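Local coordinates for putative uncharacterized protein smu.1377c (Streptococcus mutans, PDB 3L7V), which is functionally uncharacterised but has a YrdC-like domain, may bind double-stranded RNA and may take part in tRNA modification, at residues A[48-53]-A[174-179]; A[52-57]-A[180-185]; A[58-63]-A[69-74]; A[94-99]-A[163-168]. All blocks are in the same frame, centred on the assembly; numbering follows the deposited sequence.

Contact 1 of 4, residues A[48-53]-A[174-179]; sequences EGFEIV and KEMWEK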
# COMPACT_ATOMS: atom_id res chain seq x y z
N GLU A 48 -17.75 -12.02 0.35
CA GLU A 48 -18.34 -11.28 1.45
C GLU A 48 -17.59 -9.95 1.69
O GLU A 48 -18.21 -8.89 1.81
CB GLU A 48 -18.38 -12.15 2.72
CG GLU A 48 -19.24 -11.60 3.85
CD GLU A 48 -19.53 -12.63 4.96
OE1 GLU A 48 -19.04 -13.78 4.88
OE2 GLU A 48 -20.26 -12.28 5.92
N GLY A 49 -16.26 -10.02 1.72
CA GLY A 49 -15.41 -8.84 1.88
C GLY A 49 -15.55 -7.82 0.76
O GLY A 49 -15.58 -6.61 1.00
N PHE A 50 -15.62 -8.32 -0.48
CA PHE A 50 -15.88 -7.49 -1.65
C PHE A 50 -17.20 -6.70 -1.55
O PHE A 50 -17.21 -5.47 -1.73
CB PHE A 50 -15.87 -8.37 -2.91
CG PHE A 50 -16.20 -7.63 -4.19
CD1 PHE A 50 -17.50 -7.64 -4.69
CD2 PHE A 50 -15.21 -6.98 -4.91
CE1 PHE A 50 -17.81 -6.98 -5.88
CE2 PHE A 50 -15.51 -6.32 -6.09
CZ PHE A 50 -16.82 -6.32 -6.57
N GLU A 51 -18.31 -7.39 -1.27
CA GLU A 51 -19.62 -6.74 -1.20
C GLU A 51 -19.67 -5.66 -0.11
O GLU A 51 -20.31 -4.63 -0.28
CB GLU A 51 -20.75 -7.76 -1.01
CG GLU A 51 -20.89 -8.78 -2.14
CD GLU A 51 -21.34 -8.16 -3.48
OE1 GLU A 51 -22.05 -7.14 -3.47
OE2 GLU A 51 -20.99 -8.71 -4.55
N ILE A 52 -18.99 -5.91 1.01
CA ILE A 52 -18.92 -4.92 2.09
C ILE A 52 -18.16 -3.64 1.70
O ILE A 52 -18.63 -2.54 1.97
CB ILE A 52 -18.35 -5.52 3.40
CG1 ILE A 52 -19.36 -6.50 3.99
CG2 ILE A 52 -18.02 -4.40 4.42
CD1 ILE A 52 -18.88 -7.23 5.20
N VAL A 53 -17.02 -3.79 1.03
CA VAL A 53 -16.22 -2.62 0.65
C VAL A 53 -16.84 -1.87 -0.54
O VAL A 53 -16.73 -0.64 -0.67
CB VAL A 53 -14.72 -3.01 0.42
CG1 VAL A 53 -14.50 -3.61 -0.95
CG2 VAL A 53 -13.83 -1.81 0.63
N LYS A 174 -8.27 -6.17 -7.26
CA LYS A 174 -8.35 -6.46 -8.69
C LYS A 174 -9.80 -6.49 -9.19
O LYS A 174 -10.11 -5.94 -10.26
CB LYS A 174 -7.64 -7.78 -9.03
CG LYS A 174 -7.48 -8.02 -10.53
CD LYS A 174 -6.90 -9.39 -10.82
CE LYS A 174 -6.41 -9.50 -12.26
NZ LYS A 174 -5.94 -10.88 -12.60
N GLU A 175 -10.69 -7.13 -8.42
CA GLU A 175 -12.13 -7.13 -8.74
C GLU A 175 -12.72 -5.73 -8.73
O GLU A 175 -13.48 -5.38 -9.63
CB GLU A 175 -12.91 -8.00 -7.76
CG GLU A 175 -12.95 -9.47 -8.12
CD GLU A 175 -13.69 -9.73 -9.43
OE1 GLU A 175 -14.80 -9.20 -9.60
OE2 GLU A 175 -13.15 -10.48 -10.27
N MSE A 176 -12.40 -4.94 -7.71
CA MSE A 176 -12.92 -3.58 -7.61
C MSE A 176 -12.50 -2.75 -8.82
O MSE A 176 -13.33 -2.07 -9.44
CB MSE A 176 -12.51 -2.91 -6.30
CG MSE A 176 -13.23 -3.42 -5.04
SE MSE A 176 -15.10 -2.78 -4.82
CE MSE A 176 -14.80 -0.94 -4.19
N TRP A 177 -11.23 -2.81 -9.18
CA TRP A 177 -10.73 -2.09 -10.35
C TRP A 177 -11.35 -2.55 -11.68
O TRP A 177 -11.92 -1.75 -12.42
CB TRP A 177 -9.20 -2.19 -10.45
CG TRP A 177 -8.66 -1.43 -11.61
CD1 TRP A 177 -8.19 -1.95 -12.79
CD2 TRP A 177 -8.57 0.00 -11.74
NE1 TRP A 177 -7.80 -0.94 -13.63
CE2 TRP A 177 -8.02 0.27 -13.01
CE3 TRP A 177 -8.89 1.08 -10.90
CZ2 TRP A 177 -7.78 1.57 -13.47
CZ3 TRP A 177 -8.65 2.38 -11.36
CH2 TRP A 177 -8.11 2.61 -12.64
N GLU A 178 -11.23 -3.84 -11.98
CA GLU A 178 -11.62 -4.34 -13.30
C GLU A 178 -13.14 -4.40 -13.49
O GLU A 178 -13.63 -4.24 -14.60
CB GLU A 178 -10.98 -5.71 -13.57
CG GLU A 178 -9.51 -5.63 -13.99
CD GLU A 178 -8.83 -7.00 -14.13
OE1 GLU A 178 -9.52 -8.04 -14.02
OE2 GLU A 178 -7.60 -7.04 -14.35
N LYS A 179 -13.89 -4.62 -12.42
CA LYS A 179 -15.33 -4.80 -12.58
C LYS A 179 -16.19 -3.63 -12.12
O LYS A 179 -17.39 -3.61 -12.39
CB LYS A 179 -15.80 -6.12 -11.96
CG LYS A 179 -15.20 -7.33 -12.68
CD LYS A 179 -15.92 -8.62 -12.33
CE LYS A 179 -15.42 -9.77 -13.21
NZ LYS A 179 -13.92 -9.93 -13.20
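F50 and the selenomethionine M176 meet where two helices pass with their axes 11.0 Å apart at closest approach, a gap spanned chiefly by these two side chains. The leading interaction is a Met-aromatic contact. The SE atom of M176 lies 4.5 Å from the centroid of the F50 ring, 38° off the ring normal, and is therefore oblique to the ring. Bends at both chi2 and chi3 fold M176 back toward the partner helix. Apolar packing extends the contact: CG1 of V53 reaches the same SE at 4.0 Å, and CE2 of F50 comes within 3.5 Å of E175 CB. With CG of F50 anti to the backbone N (chi1 177°), the ring is thrust at the other helix, and the backbone N of M176 faces its edge. A charged pair within helix 167-180 flanks the contact: K179 NZ reaches E175 OE2 at 3.1 Å on the syn side, a salt bridge one turn apart. The two helices, crossing at -57°, pack here beside the S73 loop that follows strand 67-72: M176 touches S73, whose OG hydrogen-bonds to V53 O, while I52 turns to D212 ahead of strand 213-216.

Contact 2 of 4, residues A[52-57]-A[180-185]; sequences IVKGEG and EGRMVY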
# COMPACT_ATOMS: atom_id res chain seq x y z
N ILE A 52 -18.99 -5.91 1.01
CA ILE A 52 -18.92 -4.92 2.09
C ILE A 52 -18.16 -3.64 1.70
O ILE A 52 -18.63 -2.54 1.97
CB ILE A 52 -18.35 -5.52 3.40
CG1 ILE A 52 -19.36 -6.50 3.99
CG2 ILE A 52 -18.02 -4.40 4.42
CD1 ILE A 52 -18.88 -7.23 5.20
N VAL A 53 -17.02 -3.79 1.03
CA VAL A 53 -16.22 -2.62 0.65
C VAL A 53 -16.84 -1.87 -0.54
O VAL A 53 -16.73 -0.64 -0.67
CB VAL A 53 -14.72 -3.01 0.42
CG1 VAL A 53 -14.50 -3.61 -0.95
CG2 VAL A 53 -13.83 -1.81 0.63
N LYS A 54 -17.52 -2.61 -1.40
CA LYS A 54 -18.30 -2.02 -2.47
C LYS A 54 -19.45 -1.12 -1.94
O LYS A 54 -19.75 -0.08 -2.53
CB LYS A 54 -18.84 -3.12 -3.38
CG LYS A 54 -19.64 -2.62 -4.56
CD LYS A 54 -20.13 -3.80 -5.38
CE LYS A 54 -21.11 -3.33 -6.44
NZ LYS A 54 -21.54 -4.47 -7.29
N GLY A 55 -20.06 -1.50 -0.82
CA GLY A 55 -21.11 -0.70 -0.20
C GLY A 55 -20.64 0.61 0.45
O GLY A 55 -19.54 0.69 1.00
N GLU A 56 -21.49 1.64 0.40
CA GLU A 56 -21.16 2.96 0.94
C GLU A 56 -20.66 2.91 2.39
O GLU A 56 -21.36 2.41 3.26
CB GLU A 56 -22.38 3.90 0.84
CG GLU A 56 -22.13 5.37 1.24
CD GLU A 56 -23.41 6.22 1.19
OE1 GLU A 56 -23.35 7.43 1.51
OE2 GLU A 56 -24.47 5.69 0.82
N GLY A 57 -19.45 3.42 2.63
CA GLY A 57 -18.87 3.46 3.97
C GLY A 57 -18.31 2.16 4.52
O GLY A 57 -17.98 2.06 5.70
N GLU A 180 -15.61 -2.65 -11.45
CA GLU A 180 -16.40 -1.52 -10.99
C GLU A 180 -15.69 -0.20 -11.25
O GLU A 180 -16.24 0.87 -11.01
CB GLU A 180 -16.73 -1.65 -9.50
CG GLU A 180 -17.41 -2.95 -9.13
CD GLU A 180 -18.92 -2.90 -9.34
OE1 GLU A 180 -19.47 -1.77 -9.33
OE2 GLU A 180 -19.55 -3.97 -9.49
N GLY A 181 -14.45 -0.28 -11.72
CA GLY A 181 -13.66 0.92 -11.90
C GLY A 181 -13.39 1.67 -10.60
O GLY A 181 -13.20 2.89 -10.61
N ARG A 182 -13.35 0.94 -9.48
CA ARG A 182 -13.14 1.57 -8.17
C ARG A 182 -11.76 1.28 -7.55
O ARG A 182 -11.16 0.25 -7.83
CB ARG A 182 -14.23 1.14 -7.19
CG ARG A 182 -15.64 1.43 -7.65
CD ARG A 182 -16.62 1.08 -6.55
NE ARG A 182 -18.01 1.09 -7.01
CZ ARG A 182 -19.04 1.27 -6.19
NH1 ARG A 182 -18.83 1.47 -4.90
NH2 ARG A 182 -20.28 1.27 -6.67
N MSE A 183 -11.29 2.19 -6.70
CA MSE A 183 -10.01 2.05 -5.98
C MSE A 183 -10.18 1.56 -4.52
O MSE A 183 -11.26 1.67 -3.94
CB MSE A 183 -9.26 3.39 -5.98
CG MSE A 183 -8.87 3.93 -7.36
SE MSE A 183 -8.31 5.82 -7.29
CE MSE A 183 -6.82 5.64 -6.06
N VAL A 184 -9.11 1.03 -3.92
CA VAL A 184 -9.12 0.61 -2.51
C VAL A 184 -7.93 1.21 -1.71
O VAL A 184 -6.82 1.25 -2.22
CB VAL A 184 -9.12 -0.94 -2.37
CG1 VAL A 184 -8.77 -1.35 -0.96
CG2 VAL A 184 -10.48 -1.51 -2.76
N TYR A 185 -8.20 1.68 -0.49
CA TYR A 185 -7.19 2.38 0.32
C TYR A 185 -6.98 1.68 1.66
O TYR A 185 -7.84 0.91 2.10
CB TYR A 185 -7.61 3.84 0.57
CG TYR A 185 -8.16 4.55 -0.64
CD1 TYR A 185 -9.51 4.84 -0.75
CD2 TYR A 185 -7.32 4.92 -1.70
CE1 TYR A 185 -10.02 5.48 -1.87
CE2 TYR A 185 -7.82 5.55 -2.81
CZ TYR A 185 -9.17 5.83 -2.90
OH TYR A 185 -9.67 6.47 -4.02
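Across the guanidinium of R182 lies the aliphatic start of K54, whose CG sits 4.1 Å above one face, displaced toward the rim, while the K54 chain runs past at about a right angle. The second flat group, the carboxylate of E180, is also approached over its face. K54 NZ is 3.0 Å from E180 OE2 in a hydrogen-bonded salt bridge, but the ammonium comes from above, 55° out of the carboxylate plane. K54 CE follows NZ over the group, 3.7 Å from E180 CD. K54 can span the gap because its chain is fully extended, with CG anti to the backbone N (chi1 -178°), whereas E180 bends at chi2 to bring its acid back. Together K54, E180 and R182 form a salt-bridge network joining the end of helix 47-54 to the turn after helix 167-180, at the partly exposed surface. Its second arm, R182 NE to E180 OE1, is long at 4.0 Å. OE2 thus takes the lysine, while OE1 only faces the arginine at long range; the acid probably offsets the repulsion between K54 NZ and R182 NH2, which are 5.9 Å apart. K54 and E180 lie next to the helix ends: G55 is the first residue to leave helix 47-54, and G181, with positive phi, is the first to leave helical backbone angles after helix 167-180. A backbone hydrogen bond from R182 to M176 fastens this turn. Beyond it the chain enters strand 185-188, with V184 bonded to L96 and Y185 to T72 through their backbones.

Contact 3 of 4, residues A[58-63]-A[69-74]; sequences GVIVCP and IIMTSD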
# COMPACT_ATOMS: atom_id res chain seq x y z
N GLY A 58 -18.20 1.14 3.68
CA GLY A 58 -17.72 -0.16 4.13
C GLY A 58 -16.27 -0.14 4.60
O GLY A 58 -15.44 0.58 4.03
N VAL A 59 -15.98 -0.94 5.63
CA VAL A 59 -14.65 -1.06 6.24
C VAL A 59 -14.41 -2.49 6.72
O VAL A 59 -15.22 -3.05 7.48
CB VAL A 59 -14.49 -0.15 7.49
CG1 VAL A 59 -13.13 -0.37 8.12
CG2 VAL A 59 -14.70 1.33 7.15
N ILE A 60 -13.29 -3.09 6.29
CA ILE A 60 -12.92 -4.43 6.72
C ILE A 60 -11.48 -4.53 7.26
O ILE A 60 -10.68 -3.62 7.05
CB ILE A 60 -13.10 -5.48 5.59
CG1 ILE A 60 -12.02 -5.33 4.52
CG2 ILE A 60 -14.49 -5.37 4.96
CD1 ILE A 60 -12.10 -6.38 3.46
N VAL A 61 -11.19 -5.62 7.98
CA VAL A 61 -9.82 -5.97 8.35
C VAL A 61 -9.38 -7.16 7.51
O VAL A 61 -10.20 -8.05 7.24
CB VAL A 61 -9.67 -6.26 9.87
CG1 VAL A 61 -8.46 -7.14 10.14
CG2 VAL A 61 -9.57 -4.94 10.68
N CYS A 62 -8.11 -7.18 7.08
CA CYS A 62 -7.62 -8.11 6.06
C CYS A 62 -6.13 -8.44 6.23
O CYS A 62 -5.33 -7.54 6.47
CB CYS A 62 -7.87 -7.50 4.67
SG CYS A 62 -7.30 -8.43 3.21
N PRO A 63 -5.75 -9.73 6.07
CA PRO A 63 -4.37 -10.22 6.25
C PRO A 63 -3.45 -9.74 5.14
O PRO A 63 -3.91 -9.55 4.01
CB PRO A 63 -4.51 -11.75 6.11
CG PRO A 63 -5.96 -12.03 5.99
CD PRO A 63 -6.62 -10.78 5.53
N ILE A 69 -4.20 -5.23 7.85
CA ILE A 69 -4.56 -3.87 7.42
C ILE A 69 -6.06 -3.61 7.53
O ILE A 69 -6.88 -4.53 7.44
CB ILE A 69 -4.14 -3.56 5.94
CG1 ILE A 69 -4.79 -4.56 4.97
CG2 ILE A 69 -2.63 -3.53 5.79
CD1 ILE A 69 -4.29 -4.46 3.51
N ILE A 70 -6.41 -2.34 7.73
CA ILE A 70 -7.77 -1.85 7.55
C ILE A 70 -7.96 -1.30 6.12
O ILE A 70 -7.15 -0.51 5.65
CB ILE A 70 -8.10 -0.77 8.60
CG1 ILE A 70 -7.78 -1.29 10.01
CG2 ILE A 70 -9.57 -0.32 8.48
CD1 ILE A 70 -7.65 -0.22 11.07
N MSE A 71 -9.04 -1.73 5.46
CA MSE A 71 -9.31 -1.44 4.04
C MSE A 71 -10.66 -0.74 3.84
O MSE A 71 -11.68 -1.17 4.40
CB MSE A 71 -9.36 -2.74 3.24
CG MSE A 71 -8.03 -3.35 2.82
SE MSE A 71 -8.28 -4.94 1.69
CE MSE A 71 -9.76 -4.30 0.56
N THR A 72 -10.67 0.30 3.00
CA THR A 72 -11.90 1.03 2.62
C THR A 72 -11.79 1.62 1.21
O THR A 72 -10.72 1.61 0.60
CB THR A 72 -12.27 2.18 3.63
OG1 THR A 72 -11.22 3.15 3.71
CG2 THR A 72 -12.52 1.62 4.99
N SER A 73 -12.91 2.13 0.68
CA SER A 73 -12.94 2.68 -0.67
C SER A 73 -13.64 4.04 -0.85
O SER A 73 -13.84 4.49 -1.97
CB SER A 73 -13.48 1.64 -1.67
OG SER A 73 -14.88 1.49 -1.54
N ASP A 74 -14.00 4.71 0.25
CA ASP A 74 -14.55 6.07 0.14
C ASP A 74 -14.26 6.97 1.34
O ASP A 74 -13.71 6.53 2.35
CB ASP A 74 -16.05 6.03 -0.15
CG ASP A 74 -16.84 5.28 0.91
OD1 ASP A 74 -16.35 5.17 2.06
OD2 ASP A 74 -17.95 4.80 0.59
O HOH W 1 -15.74 1.82 1.32
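I60 and M71 form one antiparallel hydrogen-bonded pair and C62 and I69 the next, with the non-hydrogen-bonded pair V61 and I70 between them, in strands whose directions differ by 139°, the I60 N to M71 O bond (3.1 Å) and its return from M71 N to I60 O both being nearly straight at 167° and C62 N to I69 O more bent.

On the face bearing I60, C62, I69 and M71, the selenium of M71 lies 3.9 Å from C62 SG and touches C62 CB too, while I60 CG1 and M71 CB lie side by side at 3.9 Å. I69 places CG1 between its backbone N and carbonyl carbon (chi1 58°), which lays that atom 3.4 Å from C62 O. The face of V59, V61, I70 and T72 is beta-branched and largely apolar: V59 CG1 meets I70 CG2 diagonally at 3.6 Å, and V61 CG2 lies 4.1 Å from I70 CG1, the other branch. Where the strands part, a water bridges G58 O and S73 N.

This beta hairpin lies within the mixed sheet, between strands 213-216 and 185-188. Helix 75-85 packs on the V59, I70 and T72 face, and helix 167-180, through I172, on M71; D74 caps the start of helix 75-85.

Contact 4 of 4, residues A[94-99]-A[163-168]; sequences VVLCGS and IKFGVA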
# COMPACT_ATOMS: atom_id res chain seq x y z
N VAL A 94 -2.59 4.66 2.06
CA VAL A 94 -1.87 4.29 0.83
C VAL A 94 -2.82 3.75 -0.25
O VAL A 94 -3.93 3.29 0.07
CB VAL A 94 -0.82 3.21 1.13
CG1 VAL A 94 0.01 3.60 2.35
CG2 VAL A 94 -1.49 1.87 1.36
N VAL A 95 -2.38 3.78 -1.51
CA VAL A 95 -3.17 3.23 -2.63
C VAL A 95 -2.78 1.78 -2.98
O VAL A 95 -1.64 1.51 -3.36
CB VAL A 95 -3.05 4.11 -3.90
CG1 VAL A 95 -3.92 3.57 -5.01
CG2 VAL A 95 -3.41 5.55 -3.61
N LEU A 96 -3.73 0.85 -2.86
CA LEU A 96 -3.47 -0.57 -3.14
C LEU A 96 -3.74 -0.93 -4.62
O LEU A 96 -4.89 -0.94 -5.05
CB LEU A 96 -4.34 -1.47 -2.25
CG LEU A 96 -4.19 -1.43 -0.72
CD1 LEU A 96 -5.28 -2.26 -0.05
CD2 LEU A 96 -2.81 -1.91 -0.27
N CYS A 97 -2.68 -1.24 -5.37
CA CYS A 97 -2.78 -1.54 -6.82
C CYS A 97 -2.97 -3.04 -7.10
O CYS A 97 -2.20 -3.88 -6.64
CB CYS A 97 -1.55 -1.00 -7.59
SG CYS A 97 -1.39 0.83 -7.64
N GLY A 98 -3.99 -3.37 -7.89
CA GLY A 98 -4.29 -4.75 -8.23
C GLY A 98 -3.70 -5.20 -9.56
O GLY A 98 -3.84 -6.37 -9.95
N SER A 99 -3.04 -4.28 -10.26
CA SER A 99 -2.35 -4.61 -11.51
C SER A 99 -1.48 -3.47 -11.97
O SER A 99 -1.64 -2.33 -11.52
CB SER A 99 -3.35 -4.96 -12.63
OG SER A 99 -4.17 -3.85 -12.92
N ILE A 163 2.31 -2.60 -4.52
CA ILE A 163 1.99 -3.85 -5.24
C ILE A 163 2.43 -5.10 -4.45
O ILE A 163 3.26 -5.00 -3.56
CB ILE A 163 2.74 -3.96 -6.62
CG1 ILE A 163 4.25 -3.73 -6.44
CG2 ILE A 163 2.13 -3.03 -7.66
CD1 ILE A 163 5.10 -4.08 -7.65
N LYS A 164 1.87 -6.26 -4.80
CA LYS A 164 2.26 -7.57 -4.25
C LYS A 164 2.31 -7.63 -2.73
O LYS A 164 3.22 -8.21 -2.14
CB LYS A 164 3.59 -8.07 -4.85
CG LYS A 164 3.57 -8.34 -6.36
CD LYS A 164 2.53 -9.40 -6.75
CE LYS A 164 2.37 -9.52 -8.27
NZ LYS A 164 1.43 -10.63 -8.63
N PHE A 165 1.29 -7.06 -2.09
CA PHE A 165 1.26 -6.89 -0.65
C PHE A 165 0.65 -8.06 0.11
O PHE A 165 0.69 -8.07 1.33
CB PHE A 165 0.49 -5.60 -0.31
CG PHE A 165 -0.82 -5.46 -1.06
CD1 PHE A 165 -2.01 -5.89 -0.51
CD2 PHE A 165 -0.85 -4.88 -2.33
CE1 PHE A 165 -3.22 -5.75 -1.20
CE2 PHE A 165 -2.04 -4.74 -3.02
CZ PHE A 165 -3.23 -5.18 -2.46
N GLY A 166 0.08 -9.02 -0.60
CA GLY A 166 -0.61 -10.15 0.02
C GLY A 166 -1.81 -10.57 -0.82
O GLY A 166 -2.63 -9.73 -1.19
N VAL A 167 -1.94 -11.87 -1.11
CA VAL A 167 -2.96 -12.36 -2.05
C VAL A 167 -4.42 -11.99 -1.73
O VAL A 167 -5.17 -11.54 -2.61
CB VAL A 167 -2.85 -13.90 -2.28
CG1 VAL A 167 -3.87 -14.35 -3.33
CG2 VAL A 167 -1.46 -14.27 -2.74
N ALA A 168 -4.83 -12.19 -0.48
CA ALA A 168 -6.21 -11.96 -0.07
C ALA A 168 -6.69 -10.57 -0.47
O ALA A 168 -7.78 -10.42 -1.04
CB ALA A 168 -6.36 -12.16 1.44
O HOH W 2 -0.55 -6.30 -6.45
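L96 reaches F165 by a short climb over the ring. Its CB is 3.9 Å from F165 CZ, at the far end of the ring; CG, anti to the carbonyl carbon (chi1 -62°), then carries the branch inward. There CD2 stops 3.8 Å from the ring centroid, only 4° off the normal, a CH-pi contact centred so well that all six ring carbons are almost equally distant. The other methyl, CD1, turns to M71 of the neighbouring hairpin. The ring is met at its edge as well: C97 O lies near its plane, 3.7 Å from F165 CE2, so that face and edge are both engaged by consecutive residues. That carbonyl is satisfied by a water, which donates to C97 O at 2.9 Å and accepts from K164 N, thereby spanning the gap where the two segments diverge. A looser apolar touch, C97 CB to I163 CG2, lies where strand 158-163 ends.

Strand 94-96 runs between 158-163, to which it is parallel, and 185-188, to which it is antiparallel. F165 sits between the end of this central strand and helix 167-180, touching E170 there, while I163 packs on helix 111-123.

Overall arrangement
Contacts 1, 3 and 4 are buried, and contact 2 is the surface member, a division mirrored in their chemistry: apolar, selenium, ring and backbone contacts inside, a charged network outside. Contacts 1 and 2 both hold helix 47-54 against the end of helix 167-180 and the turn after it, with M176 packing on K54 and bonded to R182. Contact 3 alone is built on direct backbone hydrogen bonds, as befits adjacent strands, whereas contact 4 joins a strand to a loop through a ring face and one water. Strand 185-188 and the residue just before it link the contacts: Y185 of contact 2 bonds to T72 of contact 3, and V184 bonds to L96 of contact 4.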